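Local coordinates for protein exodeoxyribonuclease III (PDB 2VOA) that probably cleaves DNA at abasic sites as an AP endonuclease of the exonuclease III family, dependent on magnesium or manganese, at residues A[118-123]-A[147-152]; A[174-179]-A[219-224]; A[100-105]-A[128-133]. The protein carries 1 engineered substitution. All coordinates share one frame; numbering follows the deposited sequence.

Contact 1 of 3, residues A[118-123]-A[147-152]; sequences QYKLQW and MNVAPE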
loop_
_atom_site.group_PDB
_atom_site.type_symbol
_atom_site.label_atom_id
_atom_site.label_comp_id
_atom_site.label_asym_id
_atom_site.label_seq_id
_atom_site.Cartn_x
_atom_site.Cartn_y
_atom_site.Cartn_z
ATOM N N GLN A 118 -11.221 1.083 32.351
ATOM C CA GLN A 118 -12.480 1.025 33.114
ATOM C C GLN A 118 -13.650 0.845 32.143
ATOM O O GLN A 118 -14.604 0.104 32.419
ATOM C CB GLN A 118 -12.658 2.280 33.964
ATOM C CG GLN A 118 -11.616 2.380 35.108
ATOM C CD GLN A 118 -11.563 1.103 35.940
ATOM O OE1 GLN A 118 -12.588 0.644 36.456
ATOM N NE2 GLN A 118 -10.374 0.514 36.055
ATOM N N TYR A 119 -13.575 1.516 30.999
ATOM C CA TYR A 119 -14.619 1.349 29.973
ATOM C C TYR A 119 -14.695 -0.099 29.450
ATOM O O TYR A 119 -15.792 -0.653 29.302
ATOM C CB TYR A 119 -14.443 2.362 28.818
ATOM C CG TYR A 119 -15.640 2.318 27.902
ATOM C CD1 TYR A 119 -16.866 2.875 28.309
ATOM C CD2 TYR A 119 -15.577 1.667 26.682
ATOM C CE1 TYR A 119 -17.987 2.816 27.488
ATOM C CE2 TYR A 119 -16.694 1.600 25.836
ATOM C CZ TYR A 119 -17.888 2.165 26.262
ATOM O OH TYR A 119 -18.985 2.100 25.452
ATOM N N LYS A 120 -13.537 -0.728 29.250
ATOM C CA LYS A 120 -13.469 -2.147 28.861
ATOM C C LYS A 120 -14.166 -3.034 29.911
ATOM O O LYS A 120 -14.969 -3.924 29.574
ATOM C CB LYS A 120 -12.007 -2.575 28.687
ATOM C CG LYS A 120 -11.826 -4.081 28.342
ATOM C CD LYS A 120 -10.341 -4.377 28.230
ATOM C CE LYS A 120 -10.112 -5.748 27.649
ATOM N NZ LYS A 120 -8.676 -5.939 27.259
ATOM N N LEU A 121 -13.855 -2.808 31.178
ATOM C CA LEU A 121 -14.454 -3.618 32.260
ATOM C C LEU A 121 -15.961 -3.416 32.278
ATOM O O LEU A 121 -16.720 -4.370 32.367
ATOM C CB LEU A 121 -13.824 -3.311 33.625
ATOM C CG LEU A 121 -12.306 -3.591 33.748
ATOM C CD1 LEU A 121 -11.775 -3.170 35.152
ATOM C CD2 LEU A 121 -12.000 -5.065 33.419
ATOM N N GLN A 122 -16.386 -2.164 32.175
ATOM C CA GLN A 122 -17.810 -1.868 32.129
ATOM C C GLN A 122 -18.492 -2.538 30.926
ATOM O O GLN A 122 -19.632 -2.993 31.035
ATOM C CB GLN A 122 -18.011 -0.348 32.141
ATOM C CG GLN A 122 -17.625 0.265 33.477
ATOM C CD GLN A 122 -17.392 1.770 33.406
ATOM O OE1 GLN A 122 -16.778 2.354 34.304
ATOM N NE2 GLN A 122 -17.873 2.399 32.345
ATOM N N TRP A 123 -17.795 -2.598 29.780
ATOM C CA TRP A 123 -18.327 -3.191 28.536
ATOM C C TRP A 123 -18.547 -4.686 28.728
ATOM O O TRP A 123 -19.603 -5.217 28.380
ATOM C CB TRP A 123 -17.347 -2.985 27.385
ATOM C CG TRP A 123 -17.998 -2.823 26.019
ATOM C CD1 TRP A 123 -18.446 -1.652 25.472
ATOM C CD2 TRP A 123 -18.281 -3.853 25.050
ATOM N NE1 TRP A 123 -18.973 -1.879 24.220
ATOM C CE2 TRP A 123 -18.884 -3.216 23.929
ATOM C CE3 TRP A 123 -18.073 -5.247 25.012
ATOM C CZ2 TRP A 123 -19.288 -3.931 22.773
ATOM C CZ3 TRP A 123 -18.463 -5.954 23.862
ATOM C CH2 TRP A 123 -19.066 -5.294 22.761
ATOM N N MET A 147 -11.951 -10.601 21.456
ATOM C CA MET A 147 -12.337 -10.326 22.849
ATOM C C MET A 147 -11.343 -9.426 23.560
ATOM O O MET A 147 -11.642 -8.880 24.626
ATOM C CB MET A 147 -12.454 -11.670 23.602
ATOM C CG MET A 147 -13.405 -12.714 22.939
ATOM S SD MET A 147 -15.004 -12.020 22.439
ATOM C CE MET A 147 -15.743 -13.533 21.821
ATOM N N ASN A 148 -10.140 -9.301 23.001
ATOM C CA ASN A 148 -9.049 -8.597 23.689
ATOM C C ASN A 148 -8.892 -9.095 25.120
ATOM O O ASN A 148 -8.566 -8.357 26.040
ATOM C CB ASN A 148 -9.229 -7.075 23.617
ATOM C CG ASN A 148 -8.874 -6.535 22.241
ATOM O OD1 ASN A 148 -7.773 -6.773 21.741
ATOM N ND2 ASN A 148 -9.805 -5.822 21.625
ATOM N N VAL A 149 -9.094 -10.397 25.283
ATOM C CA VAL A 149 -8.848 -11.044 26.570
ATOM C C VAL A 149 -8.273 -12.414 26.288
ATOM O O VAL A 149 -8.863 -13.199 25.538
ATOM C CB VAL A 149 -10.148 -11.214 27.416
ATOM C CG1 VAL A 149 -9.870 -12.003 28.722
ATOM C CG2 VAL A 149 -10.773 -9.854 27.751
ATOM N N ALA A 150 -7.140 -12.678 26.917
ATOM C CA ALA A 150 -6.511 -13.993 26.899
ATOM C C ALA A 150 -6.834 -14.591 28.284
ATOM O O ALA A 150 -6.227 -14.193 29.306
ATOM C CB ALA A 150 -5.012 -13.836 26.709
ATOM N N PRO A 151 -7.836 -15.493 28.342
ATOM C CA PRO A 151 -8.376 -15.858 29.666
ATOM C C PRO A 151 -7.479 -16.749 30.537
ATOM O O PRO A 151 -7.566 -16.670 31.772
ATOM C CB PRO A 151 -9.674 -16.607 29.325
ATOM C CG PRO A 151 -9.406 -17.224 27.987
ATOM C CD PRO A 151 -8.551 -16.189 27.245
ATOM N N GLU A 152 -6.644 -17.590 29.909
ATOM C CA GLU A 152 -5.773 -18.504 30.671
ATOM C C GLU A 152 -4.303 -18.261 30.352
ATOM O O GLU A 152 -4.011 -17.735 29.276
ATOM C CB GLU A 152 -6.121 -19.968 30.330
ATOM C CG GLU A 152 -7.589 -20.346 30.596
ATOM C CD GLU A 152 -7.997 -20.224 32.056
ATOM O OE1 GLU A 152 -9.220 -20.105 32.309
ATOM O OE2 GLU A 152 -7.122 -20.266 32.963
#
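Lys120 on the helix and Asn148 on the loop bring the two backbones closest, yet their CA atoms remain 9.4 Å apart, so one long side chain has to span the gap. That of Lys120 does so fully extended, with CG anti to the backbone N (chi1 177°) and every later torsion also near 180°. Lys120 NZ gives a hydrogen bond of 2.7 Å to Asn148 O. The C=O...N angle is 150° and the donor is tilted 18° from the carbonyl plane. CE follows NZ to the same oxygen, with Lys120 CE 3.4 Å from Asn148 O, and lies against the loop at 4.2 Å from Val149 CG2. NZ also hydrogen-bonds to the backbone oxygens of Gln108 and Val166, so three carbonyls grip this buried ammonium group. Cut back to an alanine, Lys120 would probably leave the three carbonyls without their shared donor and the loop less firmly held. The Asn148 amide turns elsewhere: ND2 donates to Val106 O, while the backbone N of Asn148 hydrogen-bonds to Asp146 OD1. Asn148 is predicted to bind magnesium and to stabilise the transition state, so the position of Lys120 is consistent with a second-shell role, exercised through the Asn148 backbone. On neighbouring elements, Val149 and Met147 rest on Tyr176 of helix 170-180, and Met147 and Trp123 both touch Thr104 of strand 99-105.

Contact 2 of 3, residues A[174-179]-A[219-224]; sequences RAYKKI and AILATP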
loop_
_atom_site.group_PDB
_atom_site.type_symbol
_atom_site.label_atom_id
_atom_site.label_comp_id
_atom_site.label_asym_id
_atom_site.label_seq_id
_atom_site.Cartn_x
_atom_site.Cartn_y
_atom_site.Cartn_z
ATOM N N ARG A 174 -11.279 -11.896 34.733
ATOM C CA ARG A 174 -12.409 -12.274 35.591
ATOM C C ARG A 174 -13.756 -11.882 34.936
ATOM O O ARG A 174 -14.724 -12.652 34.967
ATOM C CB ARG A 174 -12.274 -11.615 36.976
ATOM C CG ARG A 174 -13.489 -11.862 37.873
ATOM C CD ARG A 174 -13.394 -11.213 39.238
ATOM N NE ARG A 174 -14.501 -11.698 40.067
ATOM C CZ ARG A 174 -14.406 -12.635 41.014
ATOM N NH1 ARG A 174 -13.236 -13.206 41.306
ATOM N NH2 ARG A 174 -15.496 -12.997 41.687
ATOM N N ALA A 175 -13.818 -10.683 34.353
ATOM C CA ALA A 175 -15.051 -10.189 33.739
ATOM C C ALA A 175 -15.441 -11.023 32.525
ATOM O O ALA A 175 -16.607 -11.312 32.294
ATOM C CB ALA A 175 -14.932 -8.712 33.373
ATOM N N TYR A 176 -14.436 -11.457 31.771
ATOM C CA TYR A 176 -14.674 -12.258 30.578
ATOM C C TYR A 176 -15.141 -13.651 31.013
ATOM O O TYR A 176 -16.158 -14.167 30.522
ATOM C CB TYR A 176 -13.379 -12.320 29.776
ATOM C CG TYR A 176 -13.428 -13.179 28.550
ATOM C CD1 TYR A 176 -14.179 -12.803 27.443
ATOM C CD2 TYR A 176 -12.722 -14.383 28.496
ATOM C CE1 TYR A 176 -14.220 -13.574 26.299
ATOM C CE2 TYR A 176 -12.740 -15.181 27.326
ATOM C CZ TYR A 176 -13.489 -14.773 26.246
ATOM O OH TYR A 176 -13.531 -15.529 25.105
ATOM N N LYS A 177 -14.433 -14.235 31.968
ATOM C CA LYS A 177 -14.803 -15.576 32.460
ATOM C C LYS A 177 -16.195 -15.607 33.088
ATOM O O LYS A 177 -16.886 -16.617 32.993
ATOM C CB LYS A 177 -13.746 -16.125 33.399
ATOM C CG LYS A 177 -12.405 -16.370 32.692
ATOM C CD LYS A 177 -11.334 -16.597 33.754
ATOM C CE LYS A 177 -10.290 -17.539 33.268
ATOM N NZ LYS A 177 -9.863 -18.477 34.378
ATOM N N LYS A 178 -16.627 -14.492 33.685
ATOM C CA LYS A 178 -17.985 -14.388 34.211
ATOM C C LYS A 178 -19.031 -14.644 33.120
ATOM O O LYS A 178 -20.059 -15.298 33.363
ATOM C CB LYS A 178 -18.175 -12.999 34.837
ATOM C CG LYS A 178 -19.547 -12.747 35.431
ATOM C CD LYS A 178 -19.666 -11.306 35.923
ATOM C CE LYS A 178 -21.098 -10.971 36.296
ATOM N NZ LYS A 178 -21.228 -9.753 37.131
ATOM N N ILE A 179 -18.755 -14.156 31.914
ATOM C CA ILE A 179 -19.649 -14.380 30.771
ATOM C C ILE A 179 -19.595 -15.841 30.335
ATOM O O ILE A 179 -20.633 -16.449 30.094
ATOM C CB ILE A 179 -19.308 -13.483 29.567
ATOM C CG1 ILE A 179 -19.156 -11.997 30.002
ATOM C CG2 ILE A 179 -20.403 -13.612 28.499
ATOM C CD1 ILE A 179 -18.665 -11.016 28.864
ATOM N N ALA A 219 -11.915 -15.612 19.941
ATOM C CA ALA A 219 -12.573 -16.836 20.419
ATOM C C ALA A 219 -13.870 -17.105 19.645
ATOM O O ALA A 219 -14.499 -16.167 19.112
ATOM C CB ALA A 219 -12.840 -16.786 21.948
ATOM N N ILE A 220 -14.227 -18.389 19.598
ATOM C CA ILE A 220 -15.547 -18.818 19.175
ATOM C C ILE A 220 -16.171 -19.550 20.363
ATOM O O ILE A 220 -15.695 -20.615 20.761
ATOM C CB ILE A 220 -15.484 -19.758 17.951
ATOM C CG1 ILE A 220 -14.922 -18.994 16.731
ATOM C CG2 ILE A 220 -16.886 -20.353 17.656
ATOM C CD1 ILE A 220 -14.526 -19.915 15.560
ATOM N N LEU A 221 -17.223 -18.957 20.932
ATOM C CA LEU A 221 -17.873 -19.515 22.114
ATOM C C LEU A 221 -19.223 -20.052 21.700
ATOM O O LEU A 221 -20.010 -19.328 21.102
ATOM C CB LEU A 221 -18.048 -18.444 23.194
ATOM C CG LEU A 221 -16.832 -17.771 23.856
ATOM C CD1 LEU A 221 -15.676 -18.728 24.050
ATOM C CD2 LEU A 221 -16.361 -16.612 23.084
ATOM N N ALA A 222 -19.474 -21.326 21.982
ATOM C CA ALA A 222 -20.721 -21.946 21.530
ATOM C C ALA A 222 -21.573 -22.376 22.727
ATOM O O ALA A 222 -21.046 -22.767 23.787
ATOM C CB ALA A 222 -20.402 -23.154 20.637
ATOM N N THR A 223 -22.898 -22.312 22.569
ATOM C CA THR A 223 -23.785 -22.778 23.630
ATOM C C THR A 223 -23.614 -24.287 23.767
ATOM O O THR A 223 -23.114 -24.926 22.836
ATOM C CB THR A 223 -25.263 -22.484 23.289
ATOM O OG1 THR A 223 -25.556 -22.968 21.965
ATOM C CG2 THR A 223 -25.542 -20.986 23.417
ATOM N N PRO A 224 -23.970 -24.863 24.938
ATOM C CA PRO A 224 -23.698 -26.302 25.127
ATOM C C PRO A 224 -24.143 -27.284 24.013
ATOM O O PRO A 224 -23.330 -28.121 23.625
ATOM C CB PRO A 224 -24.323 -26.633 26.493
ATOM C CG PRO A 224 -24.419 -25.282 27.214
ATOM C CD PRO A 224 -24.566 -24.228 26.130
#
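Tyr176 meets Ala219 and Leu221 in a small, buried van der Waals contact, in which helix 170-180 reaches across to strand 218-222 of the second beta-sheet. The evidence is that no hydrogen bond joins the two segments, only 78 Å² of surface is buried between them, and every close approach involves a single atom, the hydroxyl oxygen of Tyr176. The backbones are far apart, with 11.3 Å between the CA atoms of Tyr176 and Ala219, and the length of the phenol makes up the difference. With CG anti to the backbone N (chi1 176°), the ring leaves the helix so that its hydroxyl comes to the strand. There Tyr176 OH lies 3.5 Å from Ala219 CB and 3.6 Å from Leu221 CD2. Ala219 CB and Leu221 CD2 are themselves 3.7 Å apart, so the oxygen seats against a compact pair. Leu221 approaches from the opposite direction to Tyr176, and its CD1 is also near, 4.0 Å from Tyr176 OH. The strand supplies this surface from one face: Ala219 and Leu221 point toward the helix, whereas Ile220 between them points away and packs on Leu251 and Ala253 of strand 251-255 in the other sheet. Met147 and Val149 also touch Tyr176, and Ile179, one helical turn on, packs against Trp143 of the adjacent strand. A helix packed on one sheet, with the second sheet on that sheet's other face, makes up three of the four layers of the alpha-beta-beta-alpha sandwich of the DNase I-like fold.

Contact 3 of 3, residues A[100-105]-A[128-133]; sequences DVINTY and YHYLQK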
loop_
_atom_site.group_PDB
_atom_site.type_symbol
_atom_site.label_atom_id
_atom_site.label_comp_id
_atom_site.label_asym_id
_atom_site.label_seq_id
_atom_site.Cartn_x
_atom_site.Cartn_y
_atom_site.Cartn_z
ATOM N N ASP A 100 -27.914 -18.333 16.102
ATOM C CA ASP A 100 -27.911 -16.980 16.683
ATOM C C ASP A 100 -26.450 -16.579 16.797
ATOM O O ASP A 100 -25.705 -17.189 17.578
ATOM C CB ASP A 100 -28.566 -17.014 18.063
ATOM C CG ASP A 100 -28.615 -15.645 18.757
ATOM O OD1 ASP A 100 -28.961 -15.634 19.963
ATOM O OD2 ASP A 100 -28.288 -14.599 18.154
ATOM N N VAL A 101 -26.030 -15.606 15.989
ATOM C CA VAL A 101 -24.608 -15.209 15.923
ATOM C C VAL A 101 -24.396 -13.841 16.527
ATOM O O VAL A 101 -25.026 -12.874 16.108
ATOM C CB VAL A 101 -24.088 -15.166 14.459
ATOM C CG1 VAL A 101 -22.600 -14.751 14.428
ATOM C CG2 VAL A 101 -24.255 -16.543 13.792
ATOM N N ILE A 102 -23.497 -13.768 17.502
ATOM C CA ILE A 102 -23.162 -12.476 18.146
ATOM C C ILE A 102 -21.666 -12.214 17.922
ATOM O O ILE A 102 -20.842 -12.970 18.399
ATOM C CB ILE A 102 -23.460 -12.465 19.672
ATOM C CG1 ILE A 102 -24.852 -13.029 19.994
ATOM C CG2 ILE A 102 -23.275 -11.045 20.230
ATOM C CD1 ILE A 102 -24.843 -14.475 20.539
ATOM N N ASN A 103 -21.338 -11.134 17.208
ATOM C CA ASN A 103 -19.956 -10.820 16.836
ATOM C C ASN A 103 -19.524 -9.545 17.553
ATOM O O ASN A 103 -20.087 -8.486 17.320
ATOM C CB ASN A 103 -19.868 -10.618 15.325
ATOM C CG ASN A 103 -18.490 -10.141 14.855
ATOM O OD1 ASN A 103 -17.478 -10.271 15.564
ATOM N ND2 ASN A 103 -18.447 -9.653 13.586
ATOM N N THR A 104 -18.543 -9.665 18.448
ATOM C CA THR A 104 -18.091 -8.532 19.263
ATOM C C THR A 104 -16.629 -8.167 19.004
ATOM O O THR A 104 -15.753 -9.059 18.832
ATOM C CB THR A 104 -18.219 -8.809 20.802
ATOM O OG1 THR A 104 -17.441 -9.958 21.127
ATOM C CG2 THR A 104 -19.661 -9.063 21.218
ATOM N N TYR A 105 -16.362 -6.861 19.035
ATOM C CA TYR A 105 -15.018 -6.348 19.078
ATOM C C TYR A 105 -14.908 -5.589 20.402
ATOM O O TYR A 105 -15.331 -4.428 20.512
ATOM C CB TYR A 105 -14.711 -5.447 17.857
ATOM C CG TYR A 105 -13.373 -4.782 17.957
ATOM C CD1 TYR A 105 -12.224 -5.537 18.253
ATOM C CD2 TYR A 105 -13.239 -3.392 17.796
ATOM C CE1 TYR A 105 -10.980 -4.937 18.385
ATOM C CE2 TYR A 105 -12.001 -2.769 17.918
ATOM C CZ TYR A 105 -10.877 -3.543 18.228
ATOM O OH TYR A 105 -9.651 -2.940 18.364
ATOM N N TYR A 128 -22.159 -9.163 29.675
ATOM C CA TYR A 128 -22.716 -10.220 30.532
ATOM C C TYR A 128 -24.245 -10.138 30.645
ATOM O O TYR A 128 -24.957 -11.104 30.364
ATOM C CB TYR A 128 -22.076 -10.155 31.942
ATOM C CG TYR A 128 -22.715 -11.121 32.928
ATOM C CD1 TYR A 128 -23.722 -10.693 33.801
ATOM C CD2 TYR A 128 -22.327 -12.467 32.964
ATOM C CE1 TYR A 128 -24.313 -11.587 34.704
ATOM C CE2 TYR A 128 -22.914 -13.372 33.860
ATOM C CZ TYR A 128 -23.914 -12.915 34.717
ATOM O OH TYR A 128 -24.512 -13.771 35.611
ATOM N N HIS A 129 -24.749 -8.968 31.022
ATOM C CA HIS A 129 -26.190 -8.813 31.217
ATOM C C HIS A 129 -26.950 -8.930 29.898
ATOM O O HIS A 129 -28.040 -9.521 29.852
ATOM C CB HIS A 129 -26.465 -7.526 31.984
ATOM C CG HIS A 129 -25.971 -7.590 33.394
ATOM N ND1 HIS A 129 -26.531 -8.436 34.331
ATOM C CD2 HIS A 129 -24.946 -6.961 34.016
ATOM C CE1 HIS A 129 -25.889 -8.301 35.480
ATOM N NE2 HIS A 129 -24.919 -7.420 35.315
ATOM N N TYR A 130 -26.336 -8.429 28.829
ATOM C CA TYR A 130 -26.928 -8.493 27.491
ATOM C C TYR A 130 -27.122 -9.943 27.031
ATOM O O TYR A 130 -28.222 -10.326 26.580
ATOM C CB TYR A 130 -26.099 -7.661 26.506
ATOM C CG TYR A 130 -26.495 -7.806 25.049
ATOM C CD1 TYR A 130 -27.575 -7.104 24.509
ATOM C CD2 TYR A 130 -25.773 -8.656 24.205
ATOM C CE1 TYR A 130 -27.923 -7.251 23.137
ATOM C CE2 TYR A 130 -26.119 -8.809 22.862
ATOM C CZ TYR A 130 -27.173 -8.098 22.339
ATOM O OH TYR A 130 -27.506 -8.260 21.003
ATOM N N LEU A 131 -26.076 -10.755 27.173
ATOM C CA LEU A 131 -26.141 -12.167 26.766
ATOM C C LEU A 131 -26.989 -13.011 27.709
ATOM O O LEU A 131 -27.720 -13.884 27.260
ATOM C CB LEU A 131 -24.746 -12.748 26.650
ATOM C CG LEU A 131 -23.917 -12.052 25.558
ATOM C CD1 LEU A 131 -22.474 -12.525 25.680
ATOM C CD2 LEU A 131 -24.480 -12.257 24.140
ATOM N N GLN A 132 -26.906 -12.745 29.012
ATOM C CA GLN A 132 -27.773 -13.423 29.981
ATOM C C GLN A 132 -29.256 -13.218 29.631
ATOM O O GLN A 132 -30.082 -14.136 29.776
ATOM C CB GLN A 132 -27.495 -12.895 31.392
ATOM C CG GLN A 132 -28.259 -13.608 32.482
ATOM C CD GLN A 132 -27.962 -13.037 33.847
ATOM O OE1 GLN A 132 -27.999 -11.812 34.054
ATOM N NE2 GLN A 132 -27.695 -13.919 34.804
ATOM N N LYS A 133 -29.586 -12.011 29.167
ATOM C CA LYS A 133 -30.963 -11.617 28.883
ATOM C C LYS A 133 -31.480 -12.190 27.563
ATOM O O LYS A 133 -32.671 -12.518 27.443
ATOM C CB LYS A 133 -31.058 -10.081 28.892
ATOM C CG LYS A 133 -32.281 -9.484 28.241
ATOM C CD LYS A 133 -32.294 -7.980 28.430
ATOM C CE LYS A 133 -32.833 -7.285 27.196
ATOM N NZ LYS A 133 -32.809 -5.800 27.367
#
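Ile102 of strand 99-105 packs against Tyr130 and Leu131 of helix 115-134, the first strand and the helix of a beta-alpha-beta unit that strand 141-144 completes. Backbone hydrogen bonds of Ile102 with Val142 and Cys144 tie it to that last strand, while its side chain points toward the helix. The CA atoms of Ile102 and Leu131 are 9.1 Å apart, a separation bridged by carbon-to-carbon contacts alone. The two branches of Ile102 are used differently: CG2 serves the Tyr130 edge, while Leu131 CD2 faces all three of CG1, CD1 and CG2. At that edge, Ile102 CG2 sits near the ring plane and lies 4.5 Å from Tyr130 CE2, a loose approach that involves no stacking on a ring face. Tyr130 is directed there by its first torsion, with CG anti to the backbone N (chi1 172°). Beyond this edge its hydroxyl hydrogen-bonds to Arg93 NH1 on strand 91-96, which should help to fix the ring. Leu131 brings only the end of its side chain to Ile102, through Leu131 CD2, which also lies 3.8 Å from Tyr130 CD2, so the two helix residues make one continuous surface. The geometry of that methyl is almost symmetrical: Leu131 CD2 stands 4.2 Å from Ile102 CG1, 4.2 Å from Ile102 CD1 and 4.3 Å from Ile102 CG2, over the middle of the branched side chain.

Overall arrangement
Read from the N terminus, contact 3 opens first on strand 99-105 and contact 1 next at 118-123. Contact 3 closes at 128-133, on the same helix 115-134, and contact 1 only at 147-152, so the two cross. Each closes a connection of just over twenty residues. Contact 2 follows in series, with 39 residues between its segments. Contacts 2 and 3 set two helices on one sheet, and these helices meet where Ile179 packs on Leu131. Contact 1 includes Asn148, one of the predicted catalytic residues, which approaches Tyr105 at the end of the strand used by contact 3, and a salt bridge from Glu152 to Lys177 joins its loop to contact 2.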